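Local coordinates for uncharacterized protein (Legionella longbeachae NSW150, PDB 4JZA), which is a phosphoinositide phosphatase that removes the 3-phosphate from phosphatidylinositol 3-phosphate, probably to alter the lipids of the host cell, at residues I5-H11 and Y30-Y36; R142-L148 and V160-S166; L707-Q713 and S769-T774. One frame throughout, in Å; residues are numbered along the deposited sequence.

Contact 1 (I5-H11 and Y30-Y36)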
# COMPACT_ATOMS: atom_id res chain seq x y z
N ILE A 5 12.79 20.57 1.01
CA ILE A 5 13.78 19.94 1.84
C ILE A 5 13.54 20.22 3.31
O ILE A 5 13.30 21.36 3.72
CB ILE A 5 15.20 20.43 1.49
CG1 ILE A 5 15.43 20.40 -0.02
CG2 ILE A 5 16.25 19.54 2.19
CD1 ILE A 5 16.54 21.31 -0.50
N ILE A 6 13.61 19.17 4.11
CA ILE A 6 13.51 19.30 5.53
C ILE A 6 14.84 18.92 6.16
O ILE A 6 15.42 17.86 5.86
CB ILE A 6 12.43 18.37 6.06
CG1 ILE A 6 11.07 18.80 5.47
CG2 ILE A 6 12.44 18.37 7.56
CD1 ILE A 6 9.85 18.14 6.08
N VAL A 7 15.32 19.79 7.02
CA VAL A 7 16.53 19.54 7.76
C VAL A 7 16.11 19.41 9.21
O VAL A 7 15.48 20.31 9.75
CB VAL A 7 17.51 20.69 7.62
CG1 VAL A 7 18.71 20.47 8.52
CG2 VAL A 7 17.94 20.83 6.15
N ARG A 8 16.40 18.25 9.78
CA ARG A 8 16.04 17.93 11.12
C ARG A 8 17.25 18.21 11.93
O ARG A 8 18.36 17.76 11.61
CB ARG A 8 15.67 16.46 11.25
CG ARG A 8 14.43 16.11 10.42
CD ARG A 8 14.14 14.64 10.45
NE ARG A 8 13.88 14.21 11.80
CZ ARG A 8 14.66 13.38 12.49
NH1 ARG A 8 15.78 12.85 11.98
NH2 ARG A 8 14.33 13.06 13.72
N VAL A 9 16.99 18.88 13.04
CA VAL A 9 17.99 19.53 13.82
C VAL A 9 17.70 19.26 15.29
O VAL A 9 16.61 19.41 15.71
CB VAL A 9 17.88 20.99 13.43
CG1 VAL A 9 17.93 21.92 14.61
CG2 VAL A 9 18.94 21.33 12.39
N PRO A 10 18.67 18.80 16.07
CA PRO A 10 18.34 18.50 17.44
C PRO A 10 17.78 19.67 18.18
O PRO A 10 18.21 20.80 17.98
CB PRO A 10 19.67 18.10 18.08
CG PRO A 10 20.71 18.44 17.11
CD PRO A 10 20.05 18.40 15.77
N HIS A 11 16.83 19.37 19.06
CA HIS A 11 16.17 20.37 19.84
C HIS A 11 17.16 21.12 20.69
O HIS A 11 18.00 20.51 21.34
CB HIS A 11 15.12 19.74 20.73
CG HIS A 11 14.58 20.68 21.75
ND1 HIS A 11 13.62 21.63 21.46
CD2 HIS A 11 14.89 20.84 23.06
CE1 HIS A 11 13.35 22.32 22.56
NE2 HIS A 11 14.11 21.86 23.54
N TYR A 30 15.32 25.15 2.16
CA TYR A 30 15.06 24.15 3.20
C TYR A 30 14.22 24.67 4.35
O TYR A 30 14.23 25.83 4.64
CB TYR A 30 16.37 23.59 3.76
CG TYR A 30 17.10 24.50 4.71
CD1 TYR A 30 16.75 24.56 6.05
CD2 TYR A 30 18.13 25.28 4.27
CE1 TYR A 30 17.41 25.40 6.95
CE2 TYR A 30 18.81 26.12 5.16
CZ TYR A 30 18.44 26.18 6.50
OH TYR A 30 19.11 27.02 7.36
N ILE A 31 13.49 23.77 5.00
CA ILE A 31 12.72 24.06 6.20
C ILE A 31 13.41 23.35 7.35
O ILE A 31 13.87 22.23 7.21
CB ILE A 31 11.33 23.46 6.11
CG1 ILE A 31 10.69 23.79 4.77
CG2 ILE A 31 10.46 23.97 7.24
CD1 ILE A 31 10.45 25.27 4.55
N LEU A 32 13.45 24.00 8.51
CA LEU A 32 13.98 23.40 9.71
C LEU A 32 12.90 22.71 10.45
O LEU A 32 11.77 23.18 10.50
CB LEU A 32 14.55 24.44 10.66
CG LEU A 32 15.95 24.89 10.29
CD1 LEU A 32 16.33 26.13 11.09
CD2 LEU A 32 16.93 23.75 10.53
N GLU A 33 13.28 21.59 11.05
CA GLU A 33 12.40 20.78 11.88
C GLU A 33 13.18 20.27 13.06
O GLU A 33 14.29 19.81 12.92
CB GLU A 33 11.91 19.60 11.08
CG GLU A 33 10.88 18.76 11.77
CD GLU A 33 10.18 17.89 10.78
OE1 GLU A 33 10.28 16.66 10.89
OE2 GLU A 33 9.57 18.47 9.86
N THR A 34 12.58 20.34 14.23
CA THR A 34 13.26 19.96 15.44
C THR A 34 12.98 18.52 15.83
O THR A 34 11.82 18.05 15.71
CB THR A 34 12.78 20.85 16.55
OG1 THR A 34 13.45 22.09 16.41
CG2 THR A 34 13.17 20.33 17.85
N TYR A 35 14.01 17.81 16.30
CA TYR A 35 13.79 16.48 16.93
C TYR A 35 14.41 16.39 18.31
O TYR A 35 15.25 17.20 18.67
CB TYR A 35 14.31 15.35 16.04
CG TYR A 35 15.83 15.26 15.86
CD1 TYR A 35 16.50 16.08 14.96
CD2 TYR A 35 16.57 14.31 16.54
CE1 TYR A 35 17.87 15.96 14.77
CE2 TYR A 35 17.94 14.18 16.34
CZ TYR A 35 18.58 14.99 15.46
OH TYR A 35 19.95 14.85 15.31
N TYR A 36 13.97 15.41 19.09
CA TYR A 36 14.43 15.18 20.46
C TYR A 36 15.15 13.83 20.59
O TYR A 36 15.25 13.08 19.63
CB TYR A 36 13.22 15.21 21.39
CG TYR A 36 12.45 16.50 21.28
CD1 TYR A 36 11.55 16.73 20.22
CD2 TYR A 36 12.63 17.51 22.22
CE1 TYR A 36 10.86 17.92 20.12
CE2 TYR A 36 11.93 18.69 22.14
CZ TYR A 36 11.05 18.90 21.09
OH TYR A 36 10.38 20.10 21.03
O HOH W 1 11.31 15.28 13.14

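Contact 2 (R142-L148 and V160-S166)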
# COMPACT_ATOMS: atom_id res chain seq x y z
N ARG A 142 7.38 14.15 -2.58
CA ARG A 142 8.17 13.86 -1.37
C ARG A 142 9.22 14.93 -1.11
O ARG A 142 9.94 15.33 -2.04
CB ARG A 142 8.89 12.51 -1.53
CG ARG A 142 9.51 11.94 -0.25
CD ARG A 142 10.38 10.73 -0.57
NE ARG A 142 10.65 9.85 0.58
CZ ARG A 142 11.04 8.57 0.49
NH1 ARG A 142 11.24 7.98 -0.68
NH2 ARG A 142 11.21 7.84 1.58
N TYR A 143 9.32 15.35 0.16
CA TYR A 143 10.39 16.21 0.65
C TYR A 143 11.66 15.42 0.81
O TYR A 143 11.62 14.34 1.35
CB TYR A 143 10.06 16.71 2.05
CG TYR A 143 9.12 17.87 2.12
CD1 TYR A 143 9.61 19.17 2.08
CD2 TYR A 143 7.76 17.67 2.27
CE1 TYR A 143 8.77 20.25 2.15
CE2 TYR A 143 6.89 18.74 2.35
CZ TYR A 143 7.41 20.02 2.28
OH TYR A 143 6.58 21.07 2.34
N ASP A 144 12.80 15.99 0.38
CA ASP A 144 14.12 15.45 0.76
C ASP A 144 14.34 15.70 2.24
O ASP A 144 13.83 16.65 2.86
CB ASP A 144 15.30 16.12 0.04
CG ASP A 144 15.21 16.06 -1.48
OD1 ASP A 144 14.48 15.25 -2.05
OD2 ASP A 144 15.92 16.86 -2.12
N LEU A 145 15.19 14.85 2.78
CA LEU A 145 15.37 14.74 4.21
C LEU A 145 16.81 14.80 4.55
O LEU A 145 17.60 14.03 3.99
CB LEU A 145 14.83 13.41 4.65
CG LEU A 145 14.39 13.39 6.10
CD1 LEU A 145 13.14 14.23 6.29
CD2 LEU A 145 14.08 11.95 6.41
N VAL A 146 17.16 15.72 5.43
CA VAL A 146 18.53 15.87 5.92
C VAL A 146 18.43 15.83 7.41
O VAL A 146 17.57 16.47 7.97
CB VAL A 146 19.12 17.23 5.51
CG1 VAL A 146 20.52 17.38 6.08
CG2 VAL A 146 19.15 17.40 4.01
N THR A 147 19.29 15.08 8.06
CA THR A 147 19.32 15.05 9.51
C THR A 147 20.71 15.47 10.03
O THR A 147 21.74 14.85 9.76
CB THR A 147 18.91 13.66 10.08
OG1 THR A 147 17.56 13.30 9.66
CG2 THR A 147 18.99 13.70 11.62
N LEU A 148 20.71 16.52 10.83
CA LEU A 148 21.94 17.07 11.37
C LEU A 148 22.18 16.63 12.79
O LEU A 148 21.34 16.79 13.66
CB LEU A 148 21.89 18.60 11.31
CG LEU A 148 23.10 19.36 11.82
CD1 LEU A 148 23.18 20.71 11.13
CD2 LEU A 148 23.02 19.55 13.32
N VAL A 160 27.56 16.09 11.63
CA VAL A 160 27.40 15.02 10.66
C VAL A 160 26.01 15.11 10.07
O VAL A 160 25.04 15.26 10.80
CB VAL A 160 27.65 13.64 11.29
CG1 VAL A 160 27.15 12.52 10.39
CG2 VAL A 160 29.14 13.46 11.56
N LEU A 161 25.93 15.05 8.75
CA LEU A 161 24.65 15.12 8.06
C LEU A 161 24.35 13.82 7.37
O LEU A 161 25.13 13.34 6.57
CB LEU A 161 24.69 16.23 7.02
CG LEU A 161 24.09 17.59 7.38
CD1 LEU A 161 24.46 17.99 8.79
CD2 LEU A 161 24.56 18.65 6.40
N GLN A 162 23.19 13.25 7.68
CA GLN A 162 22.65 12.15 6.91
C GLN A 162 21.68 12.78 5.93
O GLN A 162 20.85 13.60 6.31
CB GLN A 162 21.93 11.18 7.79
CG GLN A 162 22.73 10.67 8.97
CD GLN A 162 21.84 9.80 9.79
OE1 GLN A 162 21.27 8.96 9.26
NE2 GLN A 162 21.73 9.95 11.00
N VAL A 163 21.82 12.41 4.67
CA VAL A 163 21.06 13.02 3.59
C VAL A 163 20.33 12.00 2.71
O VAL A 163 20.96 11.05 2.21
CB VAL A 163 22.01 13.80 2.71
CG1 VAL A 163 21.31 14.40 1.51
CG2 VAL A 163 22.62 14.90 3.53
N ASP A 164 19.04 12.19 2.47
CA ASP A 164 18.33 11.34 1.46
C ASP A 164 17.56 12.19 0.49
O ASP A 164 16.61 12.87 0.86
CB ASP A 164 17.39 10.30 2.09
CG ASP A 164 18.12 9.08 2.63
OD1 ASP A 164 18.70 9.17 3.73
OD2 ASP A 164 18.11 8.03 1.98
N GLU A 165 18.02 12.19 -0.75
CA GLU A 165 17.44 13.03 -1.78
C GLU A 165 16.51 12.13 -2.57
O GLU A 165 16.91 11.09 -3.06
CB GLU A 165 18.56 13.70 -2.64
CG GLU A 165 19.20 14.94 -1.93
CD GLU A 165 20.59 15.40 -2.41
OE1 GLU A 165 21.50 14.59 -2.71
OE2 GLU A 165 20.82 16.63 -2.39
N SER A 166 15.25 12.50 -2.59
CA SER A 166 14.26 11.87 -3.44
C SER A 166 14.55 12.13 -4.93
O SER A 166 14.94 13.27 -5.33
CB SER A 166 12.90 12.48 -3.14
OG SER A 166 11.85 11.70 -3.68

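Contact 3 (L707-Q713 and S769-T774)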
# COMPACT_ATOMS: atom_id res chain seq x y z
N LEU A 707 -54.49 2.04 17.17
CA LEU A 707 -54.35 2.01 15.73
C LEU A 707 -53.47 0.87 15.24
O LEU A 707 -53.46 0.57 14.04
CB LEU A 707 -53.71 3.32 15.26
CG LEU A 707 -54.50 4.59 15.48
CD1 LEU A 707 -53.75 5.80 14.93
CD2 LEU A 707 -55.86 4.46 14.80
N PHE A 708 -52.71 0.28 16.16
CA PHE A 708 -51.65 -0.67 15.84
C PHE A 708 -52.05 -2.12 16.08
O PHE A 708 -51.36 -3.03 15.63
CB PHE A 708 -50.40 -0.30 16.64
CG PHE A 708 -49.90 1.06 16.33
CD1 PHE A 708 -49.13 1.26 15.21
CD2 PHE A 708 -50.22 2.13 17.13
CE1 PHE A 708 -48.69 2.52 14.88
CE2 PHE A 708 -49.78 3.39 16.80
CZ PHE A 708 -49.02 3.58 15.68
N THR A 709 -53.16 -2.29 16.80
CA THR A 709 -53.78 -3.56 17.13
C THR A 709 -54.42 -4.08 15.86
O THR A 709 -55.39 -3.48 15.36
CB THR A 709 -54.89 -3.37 18.22
OG1 THR A 709 -54.32 -2.86 19.44
CG2 THR A 709 -55.58 -4.64 18.54
N PRO A 710 -53.93 -5.21 15.35
CA PRO A 710 -54.47 -5.84 14.13
C PRO A 710 -55.79 -6.51 14.41
O PRO A 710 -56.20 -6.53 15.55
CB PRO A 710 -53.41 -6.90 13.78
CG PRO A 710 -52.79 -7.30 15.08
CD PRO A 710 -52.97 -6.11 16.03
N GLN A 711 -56.42 -7.09 13.39
CA GLN A 711 -57.61 -7.93 13.63
C GLN A 711 -57.24 -9.24 14.38
O GLN A 711 -56.07 -9.66 14.41
CB GLN A 711 -58.34 -8.25 12.33
CG GLN A 711 -58.60 -7.01 11.51
CD GLN A 711 -59.42 -7.30 10.28
OE1 GLN A 711 -59.00 -7.03 9.15
NE2 GLN A 711 -60.61 -7.87 10.48
N GLU A 712 -58.25 -9.84 15.03
CA GLU A 712 -58.08 -11.06 15.81
C GLU A 712 -58.30 -12.20 14.81
O GLU A 712 -59.41 -12.38 14.28
CB GLU A 712 -59.02 -11.03 17.05
CG GLU A 712 -59.56 -12.35 17.60
CD GLU A 712 -60.99 -12.64 17.19
OE1 GLU A 712 -61.37 -13.84 17.11
OE2 GLU A 712 -61.77 -11.70 16.96
N GLN A 713 -57.22 -12.91 14.49
CA GLN A 713 -57.14 -13.74 13.27
C GLN A 713 -57.21 -15.22 13.61
O GLN A 713 -56.27 -15.99 13.31
CB GLN A 713 -55.82 -13.49 12.53
CG GLN A 713 -55.51 -12.04 12.17
CD GLN A 713 -54.00 -11.73 12.20
OE1 GLN A 713 -53.52 -11.10 13.15
NE2 GLN A 713 -53.25 -12.17 11.15
N SER A 769 -50.70 -8.64 8.00
CA SER A 769 -51.64 -8.46 9.10
C SER A 769 -51.55 -7.12 9.81
O SER A 769 -52.33 -6.83 10.69
CB SER A 769 -51.42 -9.56 10.11
OG SER A 769 -50.36 -9.20 10.96
N ARG A 770 -50.57 -6.31 9.45
CA ARG A 770 -50.41 -4.98 10.05
C ARG A 770 -51.49 -4.06 9.61
O ARG A 770 -51.91 -4.11 8.46
CB ARG A 770 -49.08 -4.32 9.62
CG ARG A 770 -47.83 -5.04 10.10
CD ARG A 770 -46.61 -4.48 9.42
NE ARG A 770 -45.40 -5.11 9.88
CZ ARG A 770 -44.27 -5.10 9.18
NH1 ARG A 770 -44.25 -4.51 8.01
NH2 ARG A 770 -43.16 -5.68 9.62
N THR A 771 -51.84 -3.16 10.52
CA THR A 771 -52.77 -2.06 10.26
C THR A 771 -52.14 -0.96 9.43
O THR A 771 -50.94 -0.86 9.34
CB THR A 771 -53.17 -1.37 11.57
OG1 THR A 771 -52.01 -0.76 12.16
CG2 THR A 771 -53.75 -2.30 12.56
N GLU A 772 -52.98 -0.07 8.90
CA GLU A 772 -52.59 1.08 8.15
C GLU A 772 -51.50 1.89 8.88
O GLU A 772 -50.48 2.28 8.28
CB GLU A 772 -53.81 1.94 7.91
CG GLU A 772 -53.71 2.92 6.75
CD GLU A 772 -54.89 3.92 6.69
OE1 GLU A 772 -54.88 4.84 5.85
OE2 GLU A 772 -55.83 3.79 7.51
N ALA A 773 -51.69 2.12 10.17
CA ALA A 773 -50.76 2.96 10.91
C ALA A 773 -49.40 2.30 11.11
O ALA A 773 -48.35 2.93 10.90
CB ALA A 773 -51.35 3.35 12.23
N THR A 774 -49.40 1.04 11.53
CA THR A 774 -48.14 0.28 11.62
C THR A 774 -47.36 0.31 10.32
O THR A 774 -46.15 0.60 10.32
CB THR A 774 -48.41 -1.18 12.01
OG1 THR A 774 -49.01 -1.24 13.32
CG2 THR A 774 -47.12 -1.96 12.02
O HOH W 2 -50.59 -3.63 13.22

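Contact 1 (I5-H11 and Y30-Y36)
Two neighbouring parallel strands, 5-10 and 31-35, meet here as the ends of a beta-alpha-beta unit whose crossover is helix 17-26; 31-35 is an outermost strand of the central mixed sheet. The example illustrates how a parallel strand divides its hydrogen bonds by residue parity. Odd residues of 5-11 serve this contact: Ile31 N donates to Ile5 O (2.7 Å), Val7 N to Ile31 O (2.8 Å), Glu33 N to Val7 O (2.9 Å), Val9 N to Glu33 O (2.9 Å), Tyr35 N to Val9 O (3.1 Å) and His11 N to Tyr35 O (2.7 Å). Even residues Ile6 and Arg8 give their backbone to strand 144-150 instead. The short strand axes diverge by 38° and approach to 4.5 Å.

The face of Val7, Val9 and Leu32 is mainly apolar: Val9 CG2 packs against Leu32 CD2 at 3.7 Å, while Val7 CG2 lies 3.9 Å from Tyr30 CD1, beside helix 17-26. On the other, the Tyr35 ring is sandwiched between Arg8, in an off-centre cation-pi contact (Arg8 CZ to ring centroid 4.4 Å), and Pro10, whose CA sits 4.0 Å from the same centroid in a CH-pi contact. Beyond the strands, the rings of His11 and Tyr36 form an offset stack, with centroids 4.6 Å apart.

Arg8 and Glu33 do not form a salt bridge; water 1 joins them, 3.1 Å from Arg8 NE and 2.8 Å from Glu33 OE1. With Thr147 and Ser602 O binding the guanidinium too, the buried charge is met by water, hydroxyl, carbonyl and ring together.

Contact 2 (R142-L148 and V160-S166)
An antiparallel hairpin can use one face of the sheet mainly for apolar packing and the other largely for polar contacts, as strand 159-166, paired with strand 144-150, illustrates. Val160 enters with its side chain turned away from the partner strand, although Val160 O still lies 3.6 Å from Leu148 CA. Leu161 follows in a non-hydrogen-bonded pair with Leu148: Leu161 CD1 reaches Leu148 CG at 3.6 Å, and Leu161 CG lies 3.8 Å from Val146 CG1. The next residue, Gln162, forms a hydrogen-bonded pair with Thr147, closed by Thr147 N to Gln162 O (2.8 Å) and Gln162 N to Thr147 O (3.0 Å). Val163 returns to the face of Leu161 opposite Val146, with Val163 CG2 and Val146 CG1 4.1 Å apart. Asp164 and Leu145 form the other hydrogen-bonded pair, through Asp164 N to Leu145 O (2.8 Å) and Leu145 N to Asp164 O (3.1 Å). After Glu165 the pattern changes: Ser166 N donates to a side chain, Asp144 OD1, at 2.9 Å, so a carboxylate carries the pairing past the last backbone bond.

Helix 604-612 covers the face of Leu145, Thr147, Gln162 and Asp164: Thr147 and Asp164 hydrogen-bond to ND1 and NE2 of His604, and Leu145 packs on Glu607. Gln162 binds Ser602, and Asp164 forms a salt bridge with Arg374. Glu165, near the strand's end, is an exception, with salt bridges to Arg26 of helix 17-26 and Lys371 of strand 365-374. Within the sheet, strand 5-10 flanks 144-150 and strand 352-359 flanks 159-166.

Contact 3 (L707-Q713 and S769-T774)
The backbones of 707-713 and 769-774 meet without strand pairing: a loop passes the N-terminus of helix 772-782, with CA atoms 6.1 Å apart for Leu707 and Ala773, 5.6 Å for Phe708 and Thr774, and 5.7 Å for Pro710 and Thr771. Thr771 is the N-cap of this helix, and the loop packs against the capped end, inside the phosphoinositide phosphatase C-terminal domain. Two apolar contacts join the segments, with Leu707 CB and Phe708 CE1 each 3.8 Å from Ala773 CB. The Phe708 ring turns its edge to Thr774, Phe708 CD1 lying 3.1 Å from Thr774 OG1, and also touches Val777 further along the helix. Further along the loop, Pro710 CB lies 3.3 Å from Ser769 O. Water 2 bridges the segments, donating to Phe708 O (2.6 Å) and accepting from Thr771 N (3.0 Å), while lying 2.9 Å from Thr774 OG1. One hydroxyl joins cap and loop directly: Thr771 OG1 accepts from Thr774 N at 3.2 Å and donates to Leu707 O at 2.7 Å.

In the fold
Contacts 1 and 2 belong to one sheet and are 10 Å apart between centres, joined where strand 5-10 pairs with 144-150; Tyr35 OH reaches Leu148 O, and Arg8 binds Thr147. Contact 2 is the more deeply buried, between neighbouring strands on each side; the carboxylates of Asp164 and Glu165 find basic partners outside its two segments, and Asp164 also a histidine. Contact 1, at the sheet's outermost strand, is partly buried and adds ring contacts and a bridging water to its parallel backbone pairing. Contact 3, also partly buried, shares none of these elements: it lies about 56 Å from contact 2 between nearest atoms, and replaces regular backbone pairing with one capping hydroxyl and a bridging water.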